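Local coordinates for type IV secretion protein Dot (Legionella pneumophila, PDB 6KS5), which acts as a deubiquitinase and regulates the association of polyubiquitin with the Legionella phagosome, at residues D48-K53 against G102-E107; Y93-S98 against R288-Y293; S132-Y137 against G155-A160; S151-A156 against L220-I225; S310-A315 against I328-S333. One frame throughout, in Å; residues are numbered along the deposited sequence.

Contact 1 of 5, residues D48-K53 against G102-E107; sequences DLFHFK and GFLLRE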
# COMPACT_ATOMS: atom_id res chain seq x y z
N ASP A 48 -0.10 8.36 16.97
CA ASP A 48 0.22 9.43 16.02
C ASP A 48 -0.24 9.11 14.59
O ASP A 48 0.30 9.64 13.62
CB ASP A 48 1.71 9.81 16.06
CG ASP A 48 2.63 8.82 15.34
OD1 ASP A 48 2.92 9.04 14.14
OD2 ASP A 48 3.10 7.85 15.98
N LEU A 49 -1.26 8.26 14.45
CA LEU A 49 -1.90 8.09 13.14
C LEU A 49 -2.75 9.29 12.76
O LEU A 49 -3.11 9.44 11.59
CB LEU A 49 -2.76 6.82 13.14
CG LEU A 49 -3.42 6.39 11.82
CD1 LEU A 49 -2.49 5.51 11.01
CD2 LEU A 49 -4.76 5.68 12.05
N PHE A 50 -3.05 10.16 13.72
CA PHE A 50 -3.92 11.31 13.52
C PHE A 50 -3.18 12.63 13.63
O PHE A 50 -3.81 13.69 13.53
CB PHE A 50 -5.06 11.27 14.54
CG PHE A 50 -6.02 10.13 14.32
CD1 PHE A 50 -7.10 10.27 13.47
CD2 PHE A 50 -5.83 8.91 14.96
CE1 PHE A 50 -7.99 9.23 13.26
CE2 PHE A 50 -6.72 7.86 14.76
CZ PHE A 50 -7.79 8.02 13.91
N HIS A 51 -1.85 12.61 13.83
CA HIS A 51 -1.10 13.85 14.00
C HIS A 51 0.24 13.83 13.26
O HIS A 51 1.13 14.62 13.60
CB HIS A 51 -0.86 14.14 15.49
N PHE A 52 0.41 12.96 12.27
CA PHE A 52 1.67 12.86 11.55
C PHE A 52 1.73 13.86 10.40
O PHE A 52 0.71 14.40 9.95
CB PHE A 52 1.88 11.43 11.03
CG PHE A 52 1.02 11.08 9.84
CD1 PHE A 52 -0.31 10.71 10.02
CD2 PHE A 52 1.53 11.10 8.56
CE1 PHE A 52 -1.10 10.38 8.93
CE2 PHE A 52 0.75 10.77 7.47
CZ PHE A 52 -0.57 10.42 7.66
N LYS A 53 2.95 14.10 9.91
CA LYS A 53 3.20 14.95 8.75
C LYS A 53 3.65 14.05 7.61
O LYS A 53 4.74 13.48 7.66
CB LYS A 53 4.25 16.02 9.07
N GLY A 102 -8.07 3.66 5.65
CA GLY A 102 -7.26 3.34 4.50
C GLY A 102 -6.46 4.53 4.01
O GLY A 102 -5.30 4.39 3.60
N PHE A 103 -7.05 5.72 4.06
CA PHE A 103 -6.35 6.92 3.60
C PHE A 103 -5.19 7.27 4.52
O PHE A 103 -4.09 7.59 4.06
CB PHE A 103 -7.33 8.09 3.50
CG PHE A 103 -8.34 7.95 2.41
CD1 PHE A 103 -7.95 7.70 1.11
CD2 PHE A 103 -9.69 8.09 2.68
CE1 PHE A 103 -8.88 7.57 0.10
CE2 PHE A 103 -10.63 7.96 1.67
CZ PHE A 103 -10.22 7.71 0.38
N LEU A 104 -5.42 7.23 5.83
CA LEU A 104 -4.38 7.65 6.76
C LEU A 104 -3.25 6.63 6.82
O LEU A 104 -2.07 7.00 6.93
CB LEU A 104 -4.97 7.88 8.15
CG LEU A 104 -6.22 8.76 8.14
CD1 LEU A 104 -7.21 8.35 9.22
CD2 LEU A 104 -5.80 10.21 8.31
N LEU A 105 -3.58 5.34 6.71
CA LEU A 105 -2.55 4.31 6.73
C LEU A 105 -1.67 4.38 5.49
O LEU A 105 -0.47 4.13 5.57
CB LEU A 105 -3.18 2.93 6.86
CG LEU A 105 -3.81 2.58 8.21
CD1 LEU A 105 -4.81 1.45 8.06
CD2 LEU A 105 -2.74 2.21 9.22
N ARG A 106 -2.26 4.72 4.34
CA ARG A 106 -1.47 4.80 3.11
C ARG A 106 -0.35 5.82 3.24
O ARG A 106 0.73 5.64 2.66
CB ARG A 106 -2.37 5.15 1.92
CG ARG A 106 -1.60 5.49 0.66
CD ARG A 106 -2.49 5.69 -0.55
NE ARG A 106 -3.01 4.43 -1.08
CZ ARG A 106 -2.29 3.55 -1.77
NH1 ARG A 106 -1.00 3.76 -1.99
NH2 ARG A 106 -2.86 2.44 -2.22
N GLU A 107 -0.58 6.89 4.00
CA GLU A 107 0.44 7.91 4.20
C GLU A 107 1.18 7.77 5.52
O GLU A 107 2.24 8.36 5.68
CB GLU A 107 -0.20 9.31 4.11
CG GLU A 107 -1.08 9.50 2.88
CD GLU A 107 -1.37 10.97 2.57
OE1 GLU A 107 -0.79 11.85 3.24
OE2 GLU A 107 -2.18 11.24 1.65

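Contact 2 of 5, residues Y93-S98 against R288-Y293; sequences YLFEKS and RSYAQY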
# COMPACT_ATOMS: atom_id res chain seq x y z
N TYR A 93 -21.59 0.51 12.30
CA TYR A 93 -20.82 1.11 11.22
C TYR A 93 -19.37 0.63 11.27
O TYR A 93 -18.63 0.97 12.19
CB TYR A 93 -20.86 2.64 11.29
CG TYR A 93 -22.24 3.24 11.11
CD1 TYR A 93 -23.15 3.29 12.16
CD2 TYR A 93 -22.63 3.77 9.88
CE1 TYR A 93 -24.41 3.83 12.00
CE2 TYR A 93 -23.89 4.32 9.71
CZ TYR A 93 -24.77 4.35 10.77
OH TYR A 93 -26.03 4.89 10.61
N LEU A 94 -18.98 -0.15 10.27
CA LEU A 94 -17.62 -0.68 10.23
C LEU A 94 -16.99 -0.46 8.86
O LEU A 94 -15.78 -0.25 8.76
CB LEU A 94 -17.62 -2.17 10.58
CG LEU A 94 -16.26 -2.76 10.94
CD1 LEU A 94 -15.79 -2.21 12.28
CD2 LEU A 94 -16.34 -4.28 10.98
N PHE A 95 -17.81 -0.49 7.80
CA PHE A 95 -17.27 -0.28 6.46
C PHE A 95 -16.78 1.15 6.28
O PHE A 95 -15.72 1.37 5.67
CB PHE A 95 -18.34 -0.62 5.41
CG PHE A 95 -17.89 -0.38 4.00
CD1 PHE A 95 -18.05 0.86 3.40
CD2 PHE A 95 -17.31 -1.40 3.26
CE1 PHE A 95 -17.64 1.09 2.10
CE2 PHE A 95 -16.90 -1.18 1.96
CZ PHE A 95 -17.06 0.06 1.38
N GLU A 96 -17.53 2.12 6.78
CA GLU A 96 -17.12 3.52 6.65
C GLU A 96 -15.83 3.80 7.42
O GLU A 96 -15.07 4.70 7.03
CB GLU A 96 -18.24 4.45 7.13
CG GLU A 96 -19.48 4.45 6.24
CD GLU A 96 -20.38 3.25 6.47
OE1 GLU A 96 -21.23 2.97 5.60
OE2 GLU A 96 -20.23 2.58 7.52
N LYS A 97 -15.57 3.05 8.49
CA LYS A 97 -14.39 3.32 9.30
C LYS A 97 -13.12 2.84 8.61
O LYS A 97 -12.08 3.52 8.66
CB LYS A 97 -14.54 2.65 10.67
N SER A 98 -13.17 1.67 7.96
CA SER A 98 -11.98 1.15 7.30
C SER A 98 -11.59 2.00 6.10
O SER A 98 -10.40 2.19 5.83
CB SER A 98 -12.20 -0.30 6.88
OG SER A 98 -13.19 -0.39 5.87
N ARG A 288 -22.42 -7.08 4.62
CA ARG A 288 -23.77 -6.63 4.28
C ARG A 288 -23.77 -5.18 3.80
O ARG A 288 -24.52 -4.83 2.88
CB ARG A 288 -24.70 -6.80 5.49
N SER A 289 -22.92 -4.33 4.39
CA SER A 289 -22.77 -2.97 3.88
C SER A 289 -22.21 -2.97 2.45
O SER A 289 -22.73 -2.29 1.57
CB SER A 289 -21.84 -2.14 4.77
OG SER A 289 -22.02 -2.36 6.15
N TYR A 290 -21.13 -3.73 2.21
CA TYR A 290 -20.51 -3.71 0.89
C TYR A 290 -21.50 -4.14 -0.18
O TYR A 290 -21.55 -3.54 -1.26
CB TYR A 290 -19.27 -4.62 0.89
CG TYR A 290 -18.39 -4.45 -0.32
CD1 TYR A 290 -18.26 -3.21 -0.95
CD2 TYR A 290 -17.70 -5.53 -0.85
CE1 TYR A 290 -17.45 -3.06 -2.06
CE2 TYR A 290 -16.90 -5.39 -1.96
CZ TYR A 290 -16.77 -4.15 -2.57
OH TYR A 290 -15.98 -3.98 -3.68
N ALA A 291 -22.30 -5.18 0.11
CA ALA A 291 -23.35 -5.59 -0.81
C ALA A 291 -24.41 -4.50 -0.96
O ALA A 291 -25.00 -4.36 -2.04
CB ALA A 291 -23.97 -6.90 -0.35
N GLN A 292 -24.65 -3.73 0.09
CA GLN A 292 -25.53 -2.57 -0.05
C GLN A 292 -24.85 -1.48 -0.86
O GLN A 292 -25.49 -0.81 -1.68
CB GLN A 292 -25.94 -2.04 1.32
N TYR A 293 -23.54 -1.30 -0.65
CA TYR A 293 -22.79 -0.27 -1.36
C TYR A 293 -22.70 -0.57 -2.85
O TYR A 293 -22.71 0.36 -3.67
CB TYR A 293 -21.39 -0.14 -0.77
CG TYR A 293 -21.25 0.89 0.32
CD1 TYR A 293 -21.40 0.54 1.66
CD2 TYR A 293 -20.96 2.21 0.02
CE1 TYR A 293 -21.26 1.48 2.66
CE2 TYR A 293 -20.82 3.16 1.01
CZ TYR A 293 -20.97 2.79 2.33
OH TYR A 293 -20.83 3.74 3.32

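Contact 3 of 5, residues S132-Y137 against G155-A160; sequences SAFKNY and GALYEA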
# COMPACT_ATOMS: atom_id res chain seq x y z
N SER A 132 18.72 -7.36 -6.09
CA SER A 132 18.20 -8.34 -7.03
C SER A 132 17.19 -7.71 -7.98
O SER A 132 17.21 -8.00 -9.19
CB SER A 132 17.59 -9.53 -6.29
OG SER A 132 18.51 -10.04 -5.34
N ALA A 133 16.31 -6.86 -7.46
CA ALA A 133 15.28 -6.26 -8.31
C ALA A 133 15.91 -5.38 -9.38
O ALA A 133 15.48 -5.41 -10.54
CB ALA A 133 14.30 -5.46 -7.47
N PHE A 134 16.94 -4.62 -9.02
CA PHE A 134 17.59 -3.74 -9.98
C PHE A 134 18.36 -4.54 -11.01
O PHE A 134 18.22 -4.33 -12.22
CB PHE A 134 18.51 -2.76 -9.26
CG PHE A 134 17.80 -1.56 -8.71
CD1 PHE A 134 16.43 -1.59 -8.46
CD2 PHE A 134 18.49 -0.39 -8.44
CE1 PHE A 134 15.78 -0.49 -7.95
CE2 PHE A 134 17.85 0.71 -7.93
CZ PHE A 134 16.49 0.66 -7.69
N LYS A 135 19.20 -5.48 -10.55
CA LYS A 135 19.91 -6.33 -11.49
C LYS A 135 18.95 -7.03 -12.44
O LYS A 135 19.17 -7.05 -13.66
CB LYS A 135 20.76 -7.35 -10.72
CG LYS A 135 22.00 -6.74 -10.09
CD LYS A 135 22.86 -7.80 -9.44
CE LYS A 135 23.39 -7.32 -8.11
NZ LYS A 135 24.28 -8.34 -7.48
N ASN A 136 17.87 -7.60 -11.90
CA ASN A 136 16.83 -8.18 -12.74
C ASN A 136 16.29 -7.15 -13.72
O ASN A 136 16.05 -7.48 -14.89
CB ASN A 136 15.70 -8.74 -11.89
CG ASN A 136 16.08 -10.01 -11.18
OD1 ASN A 136 17.03 -10.68 -11.56
ND2 ASN A 136 15.33 -10.35 -10.14
N TYR A 137 16.08 -5.92 -13.27
CA TYR A 137 15.55 -4.88 -14.15
C TYR A 137 16.47 -4.66 -15.35
O TYR A 137 15.99 -4.45 -16.47
CB TYR A 137 15.37 -3.57 -13.37
CG TYR A 137 14.60 -2.52 -14.13
CD1 TYR A 137 15.23 -1.67 -15.02
CD2 TYR A 137 13.23 -2.38 -13.95
CE1 TYR A 137 14.51 -0.71 -15.71
CE2 TYR A 137 12.51 -1.43 -14.63
CZ TYR A 137 13.15 -0.59 -15.51
OH TYR A 137 12.43 0.36 -16.20
N GLY A 155 6.66 -3.42 -9.06
CA GLY A 155 6.20 -2.29 -9.84
C GLY A 155 6.36 -0.97 -9.11
O GLY A 155 6.82 0.02 -9.68
N ALA A 156 5.97 -0.93 -7.83
CA ALA A 156 6.08 0.31 -7.07
C ALA A 156 7.53 0.74 -6.93
O ALA A 156 7.84 1.94 -6.99
CB ALA A 156 5.43 0.13 -5.69
N LEU A 157 8.44 -0.22 -6.74
CA LEU A 157 9.86 0.10 -6.64
C LEU A 157 10.44 0.50 -7.99
O LEU A 157 11.29 1.40 -8.07
CB LEU A 157 10.62 -1.08 -6.05
CG LEU A 157 12.13 -0.92 -5.89
CD1 LEU A 157 12.45 -0.39 -4.51
CD2 LEU A 157 12.84 -2.24 -6.12
N TYR A 158 9.98 -0.15 -9.06
CA TYR A 158 10.48 0.18 -10.39
C TYR A 158 9.99 1.55 -10.85
O TYR A 158 10.65 2.20 -11.67
CB TYR A 158 10.05 -0.90 -11.38
CG TYR A 158 10.84 -2.19 -11.25
CD1 TYR A 158 11.87 -2.31 -10.33
CD2 TYR A 158 10.56 -3.29 -12.06
CE1 TYR A 158 12.59 -3.47 -10.21
CE2 TYR A 158 11.28 -4.46 -11.94
CZ TYR A 158 12.29 -4.55 -11.02
OH TYR A 158 13.01 -5.71 -10.90
N GLU A 159 8.84 2.00 -10.34
CA GLU A 159 8.32 3.30 -10.74
C GLU A 159 8.96 4.44 -9.97
O GLU A 159 9.24 5.50 -10.53
CB GLU A 159 6.80 3.34 -10.57
CG GLU A 159 6.06 3.18 -11.88
CD GLU A 159 4.71 3.86 -11.88
OE1 GLU A 159 3.95 3.69 -12.86
OE2 GLU A 159 4.39 4.57 -10.90
N ALA A 160 9.22 4.24 -8.67
CA ALA A 160 9.82 5.29 -7.87
C ALA A 160 11.21 5.65 -8.38
O ALA A 160 11.56 6.84 -8.46
CB ALA A 160 9.88 4.87 -6.40

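Contact 4 of 5, residues S151-A156 against L220-I225; sequences STEFGA and LSYIEI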
# COMPACT_ATOMS: atom_id res chain seq x y z
N SER A 151 4.03 -4.00 -13.97
CA SER A 151 2.99 -4.89 -13.48
C SER A 151 3.54 -6.02 -12.64
O SER A 151 2.78 -6.89 -12.20
CB SER A 151 2.19 -5.47 -14.66
OG SER A 151 2.63 -6.78 -14.96
N THR A 152 4.85 -6.06 -12.43
CA THR A 152 5.45 -7.11 -11.63
C THR A 152 5.33 -6.78 -10.15
O THR A 152 4.88 -5.70 -9.75
CB THR A 152 6.91 -7.32 -12.04
OG1 THR A 152 7.64 -6.09 -11.85
CG2 THR A 152 7.01 -7.74 -13.49
N GLU A 153 5.74 -7.74 -9.32
CA GLU A 153 5.79 -7.55 -7.87
C GLU A 153 6.65 -6.36 -7.46
O GLU A 153 6.48 -5.84 -6.35
CB GLU A 153 6.32 -8.81 -7.19
CG GLU A 153 7.55 -9.44 -7.87
CD GLU A 153 7.20 -10.23 -9.13
OE1 GLU A 153 6.00 -10.32 -9.47
OE2 GLU A 153 8.14 -10.73 -9.80
N PHE A 154 7.58 -5.92 -8.31
CA PHE A 154 8.41 -4.77 -7.99
C PHE A 154 7.94 -3.49 -8.67
O PHE A 154 8.72 -2.55 -8.82
CB PHE A 154 9.87 -5.04 -8.37
CG PHE A 154 10.48 -6.22 -7.66
CD1 PHE A 154 10.91 -6.12 -6.34
CD2 PHE A 154 10.66 -7.42 -8.32
CE1 PHE A 154 11.50 -7.20 -5.70
CE2 PHE A 154 11.24 -8.50 -7.68
CZ PHE A 154 11.66 -8.38 -6.37
N GLY A 155 6.66 -3.42 -9.06
CA GLY A 155 6.20 -2.29 -9.84
C GLY A 155 6.36 -0.97 -9.11
O GLY A 155 6.82 0.02 -9.68
N ALA A 156 5.97 -0.93 -7.83
CA ALA A 156 6.08 0.31 -7.07
C ALA A 156 7.53 0.74 -6.93
O ALA A 156 7.84 1.94 -6.99
CB ALA A 156 5.43 0.13 -5.69
N LEU A 220 0.11 -1.91 -4.02
CA LEU A 220 1.10 -2.61 -3.22
C LEU A 220 1.09 -4.10 -3.54
O LEU A 220 0.02 -4.71 -3.72
CB LEU A 220 0.81 -2.41 -1.73
CG LEU A 220 1.72 -1.50 -0.92
CD1 LEU A 220 1.66 -0.08 -1.46
CD2 LEU A 220 1.30 -1.53 0.54
N SER A 221 2.28 -4.68 -3.62
CA SER A 221 2.48 -6.11 -3.71
C SER A 221 2.93 -6.62 -2.35
O SER A 221 3.12 -5.86 -1.40
CB SER A 221 3.52 -6.42 -4.79
OG SER A 221 4.76 -5.83 -4.44
N TYR A 222 3.13 -7.94 -2.25
CA TYR A 222 3.51 -8.52 -0.97
C TYR A 222 4.92 -8.12 -0.54
O TYR A 222 5.27 -8.35 0.63
CB TYR A 222 3.38 -10.05 -1.02
CG TYR A 222 4.18 -10.69 -2.13
CD1 TYR A 222 3.65 -10.82 -3.40
CD2 TYR A 222 5.46 -11.17 -1.89
CE1 TYR A 222 4.38 -11.41 -4.42
CE2 TYR A 222 6.19 -11.76 -2.91
CZ TYR A 222 5.65 -11.88 -4.17
OH TYR A 222 6.38 -12.47 -5.18
N ILE A 223 5.71 -7.53 -1.43
CA ILE A 223 7.05 -7.05 -1.08
C ILE A 223 6.96 -5.90 -0.09
O ILE A 223 7.48 -5.97 1.03
CB ILE A 223 7.81 -6.62 -2.35
CG1 ILE A 223 8.12 -7.83 -3.24
CG2 ILE A 223 9.09 -5.85 -1.98
CD1 ILE A 223 9.38 -8.53 -2.88
N GLU A 224 6.29 -4.81 -0.50
CA GLU A 224 6.16 -3.64 0.37
C GLU A 224 5.44 -4.00 1.66
O GLU A 224 5.80 -3.52 2.74
CB GLU A 224 5.42 -2.52 -0.36
CG GLU A 224 6.01 -2.13 -1.71
CD GLU A 224 5.42 -2.90 -2.89
OE1 GLU A 224 5.86 -2.65 -4.03
OE2 GLU A 224 4.51 -3.73 -2.69
N ILE A 225 4.43 -4.86 1.57
CA ILE A 225 3.61 -5.18 2.74
C ILE A 225 4.44 -5.88 3.80
O ILE A 225 4.33 -5.57 4.99
CB ILE A 225 2.39 -6.01 2.29
CG1 ILE A 225 1.41 -5.15 1.51
CG2 ILE A 225 1.73 -6.67 3.49
CD1 ILE A 225 0.35 -5.94 0.78

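Contact 5 of 5, residues S310-A315 against I328-S333; sequences SLLVRA and IALIES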
# COMPACT_ATOMS: atom_id res chain seq x y z
N SER A 310 -26.44 4.31 1.89
CA SER A 310 -25.11 4.31 2.49
C SER A 310 -24.44 5.67 2.38
O SER A 310 -24.61 6.38 1.38
CB SER A 310 -24.23 3.24 1.84
OG SER A 310 -24.92 2.00 1.75
N LEU A 311 -23.64 6.02 3.40
CA LEU A 311 -23.13 7.38 3.54
C LEU A 311 -22.20 7.75 2.40
O LEU A 311 -22.45 8.72 1.67
CB LEU A 311 -22.42 7.54 4.89
CG LEU A 311 -23.19 7.34 6.20
CD1 LEU A 311 -24.48 8.15 6.20
CD2 LEU A 311 -23.44 5.88 6.52
N LEU A 312 -21.11 7.00 2.23
CA LEU A 312 -20.01 7.37 1.35
C LEU A 312 -20.08 6.69 -0.01
O LEU A 312 -19.04 6.37 -0.60
CB LEU A 312 -18.67 7.06 2.03
CG LEU A 312 -18.68 7.16 3.55
CD1 LEU A 312 -17.43 6.54 4.13
CD2 LEU A 312 -18.81 8.61 4.02
N VAL A 313 -21.29 6.46 -0.53
CA VAL A 313 -21.43 5.70 -1.76
C VAL A 313 -20.81 6.46 -2.93
O VAL A 313 -20.09 5.88 -3.76
CB VAL A 313 -22.91 5.36 -2.02
CG1 VAL A 313 -23.78 6.60 -1.89
CG2 VAL A 313 -23.08 4.73 -3.39
N ARG A 314 -21.08 7.77 -3.03
CA ARG A 314 -20.54 8.55 -4.13
C ARG A 314 -19.03 8.70 -4.03
O ARG A 314 -18.37 8.91 -5.05
CB ARG A 314 -21.20 9.92 -4.17
CG ARG A 314 -20.80 10.76 -5.37
CD ARG A 314 -20.89 12.24 -5.08
NE ARG A 314 -22.24 12.74 -5.35
CZ ARG A 314 -22.56 13.51 -6.38
NH1 ARG A 314 -21.63 13.89 -7.25
NH2 ARG A 314 -23.82 13.91 -6.55
N ALA A 315 -18.47 8.58 -2.82
CA ALA A 315 -17.02 8.71 -2.67
C ALA A 315 -16.28 7.50 -3.23
O ALA A 315 -15.12 7.62 -3.63
CB ALA A 315 -16.67 8.92 -1.20
N ILE A 328 -12.91 14.29 -2.86
CA ILE A 328 -13.60 15.52 -2.48
C ILE A 328 -15.10 15.26 -2.33
O ILE A 328 -15.79 16.03 -1.66
CB ILE A 328 -13.33 16.66 -3.48
CG1 ILE A 328 -14.04 16.43 -4.81
CG2 ILE A 328 -11.84 16.86 -3.68
CD1 ILE A 328 -15.46 16.98 -4.86
N ALA A 329 -15.61 14.20 -2.95
CA ALA A 329 -16.96 13.76 -2.63
C ALA A 329 -17.03 13.14 -1.23
O ALA A 329 -18.11 13.07 -0.64
CB ALA A 329 -17.44 12.75 -3.66
N LEU A 330 -15.90 12.65 -0.72
CA LEU A 330 -15.88 12.10 0.64
C LEU A 330 -15.88 13.22 1.67
O LEU A 330 -16.61 13.15 2.67
CB LEU A 330 -14.68 11.18 0.84
CG LEU A 330 -14.41 10.77 2.29
CD1 LEU A 330 -15.41 9.72 2.77
CD2 LEU A 330 -12.99 10.26 2.43
N ILE A 331 -15.07 14.25 1.45
CA ILE A 331 -15.01 15.36 2.40
C ILE A 331 -16.26 16.22 2.34
O ILE A 331 -16.59 16.89 3.33
CB ILE A 331 -13.74 16.19 2.17
CG1 ILE A 331 -13.78 16.87 0.81
CG2 ILE A 331 -12.52 15.29 2.26
CD1 ILE A 331 -13.97 18.38 0.88
N GLU A 332 -16.99 16.23 1.22
CA GLU A 332 -18.25 16.96 1.22
C GLU A 332 -19.27 16.30 2.14
O GLU A 332 -20.06 16.99 2.80
CB GLU A 332 -18.81 17.09 -0.21
CG GLU A 332 -19.27 15.79 -0.84
CD GLU A 332 -20.50 15.96 -1.69
OE1 GLU A 332 -21.54 15.36 -1.32
OE2 GLU A 332 -20.43 16.71 -2.69
N SER A 333 -19.29 14.98 2.20
CA SER A 333 -20.24 14.30 3.06
C SER A 333 -19.83 14.35 4.53
O SER A 333 -20.69 14.21 5.41
CB SER A 333 -20.40 12.84 2.62
OG SER A 333 -20.97 12.75 1.33

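Contact 1 of 5, residues D48-K53 against G102-E107
Phe52 lays the far end of its ring against Glu107. Its CG sits between the backbone N and the carbonyl carbon (chi1 74°), and CB already points toward the helix. CZ reaches Glu107 CB at 3.7 Å, and CE2 comes to 3.4 Å from Glu107 O. The two side chains cross at about a right angle, with the ring and carboxylate planes 82° apart. Leu49 O, from the same loop, lies in plane at the ring edge. The contact packs an irregular loop, between helix 29-40 and helix 61-65, onto the middle of helix 95-112. It is buried and mainly apolar. Leu49 has CG anti to the backbone N (chi1 -175°), and its CD1 meets Leu105 CD2 at 3.8 Å. Leu104 CB points toward the loop. It lies 4.3 Å from Leu49 CG, and Leu104 CD1 approaches the Phe50 ring obliquely, 4.2 Å from CE1. The carboxylate of Glu107 finds its partners beyond the contact. OE1 is hydrogen-bonded to Ser60 OG, and OE2 makes a weak bond to Lys61 N. Trp108 meets the Phe52 ring edge-to-face, and Ala62 of helix 61-65 touches Phe52, Leu104 and Glu107.

Contact 2 of 5, residues Y93-S98 against R288-Y293
Phe95 and Tyr293 meet obliquely in an aromatic cluster, completed by Tyr290, between the N-terminal turn of helix 95-112 and helix 280-296. Phe95 CE1 stands 3.6 Å above the plane of the Tyr293 ring, over its centre. The two planes are inclined at 32°. Tyr290 meets the other end of the Phe95 ring. Its CD1 lies 3.8 Å from Phe95 CE2. These planes are closer to parallel, at 17°, but they are slid apart, with centroids 5.8 Å from each other, and the rings barely overlap. At the root of the side chain, Phe95 CB meets Ser289 CB at 3.9 Å. Phe95 reaches into the cluster because its CG is anti to the backbone N, beside the carbonyl carbon.

The same shell holds one polar bond. Tyr293 OH donates a hydrogen bond to Glu96 OE1, which lies near the plane of the tyrosine ring, at its edge. The modelled separation is very short and its exact value is doubtful. The Glu96 chain bends at chi2, and the carboxylate ends beside the hydroxyl. In the outer shell, a weak bond from Leu312 N also reaches Tyr293 OH, from the loop after helix 280-296. Ser23 touches Tyr290, and Leu94, at the N-cap position, packs on Leu39 of helix 29-40. One turn along the helix, Ser98 OG donates to Phe95 O at 3.1 Å, tilted 31° from the carbonyl plane.

Contact 3 of 5, residues S132-Y137 against G155-A160
Tyr158 and Tyr137 are brought together by different first torsions. Tyr158 CG is anti to its carbonyl carbon, beside the backbone N. Tyr137 CG is anti to the backbone N (chi1 -169°). The side chains slide past each other in opposite directions and form a T-shaped pair. Tyr137 gives the edge and Tyr158 the face, with the planes 79° apart. Tyr137 CD2 stands over the centre of the Tyr158 ring, 3.3 Å above its plane, and the centroids are 4.7 Å apart.

The phenol of Tyr158 carries on to the backbone of the other helix. OH donates to Ala133 O at 2.5 Å. This oxygen also accepts the helical bond from Tyr137 N, and the two donors arrive from opposite faces of the carbonyl plane. One carbonyl thus serves both its own helix and the crossing one. Alongside, Leu157 CD2 touches both Ala133 CB at 3.8 Å and Phe134 CE1 at 3.9 Å.

The segments 132-137 and 155-160 cross at -72°, their axes 11.0 Å apart, so the contact is made mostly by long side chains. Tyr137 OH is hydrogen-bonded to Glu166 OE2. Leu165 of helix 162-173 touches Phe134 and both tyrosines. Helix 193-214 covers Leu157 through Trp201 and Tyr209, and Leu149 of helix 146-150 packs on both tyrosines.

Contact 4 of 5, residues S151-A156 against L220-I225
The Phe154 ring meets Ile223 obliquely, with CE1 3.8 Å from Ile223 CD1. The phenol of Tyr222 has Glu153 as its neighbour, whose CB lies 4.2 Å from Tyr222 OH. The third flat group is the carboxylate of Glu224. Its OE2 accepts from Ser221 N at 2.6 Å, on the syn side and 21° out of the carboxylate plane. Its OE1 reaches across the contact to Ala156 CB, 3.3 Å away. The Glu224 chain bends at chi2, which turns the carboxylate back to the start of its own helix.

Ser221 brings its hydroxyl to the other backbone. Its OG sits between the backbone N and the carbonyl carbon (chi1 62°), and from there it lies 2.6 Å from Glu153 O. Glu224 OE2 is also within reach of the same hydroxyl, and the one proton of Ser221 OG could go to either acceptor.

Glu153 belongs to a type I turn from Thr152 to Gly155, closed by a bond from Gly155 N to Thr152 O, and helix 155-160 follows. Leu213 of helix 193-214 touches both Ala156 and Glu224. Two helix starts therefore meet here, with Phe154 and Ser221 at the N-cap positions. The Ser-x-x-Glu spacing and the bond from Ser221 N to the Glu224 carboxylate are the side-chain-to-backbone half of a capping box.

Contact 5 of 5, residues S310-A315 against I328-S333
Ala315 and Leu330 lie at the heart of an apolar contact between a loop and helix 326-334 near the C terminus. The loop follows helix 280-296 and folds back on the next helix. Ala315 CB rests on Leu330 CB at 3.6 Å, and the two CA atoms are 4.9 Å apart, so the backbones come close. Leu330 has CG anti to the backbone N (chi1 169°). Its CD1 meets Leu312 CD2 at 3.8 Å, and the two leucines run obliquely to each other. A type I turn from Ser310 to Val313 carries Leu312. On the other side of Ala315, Arg314 brings its CD to Ala329 CB, 3.8 Å away. The chain then bends at chi3, and NH1 forms a salt bridge with Asp323 OD1. Glu332 OE1 is 4.9 Å from Arg314 NE, too far for contact, though the opposite charges may attract weakly. Ser333 OG makes a weak bond to Ala329 O within the helix. Helix 95-112 packs against the leucines: Leu99 touches Leu312, and Phe103 touches Leu330. Helix 280-296 borders the start of the loop, where Ser310 OG is hydrogen-bonded to Asp296 OD2.

In the fold
From the N terminus, contact 1 closes the first loop, bringing residues 48-53 onto helix 95-112. Contact 2 opens on the start of that helix before contact 1 is closed, so the two cross. Its loop is the longest and ends on helix 280-296. Contacts 3 and 4 both fall within it. Contact 3 joins helices 130-140 and 155-160. Contact 4 starts just before helix 155-160, shares Gly155 and Ala156 with contact 3, and reaches helix 222-231. Contact 5 follows in series and closes a short loop near the C terminus. It touches contact 2 and also contact 1, through Phe103 and Leu330. Contacts 2 and 3 lie on opposite sides of the chain's centre, their centres about 36 Å apart.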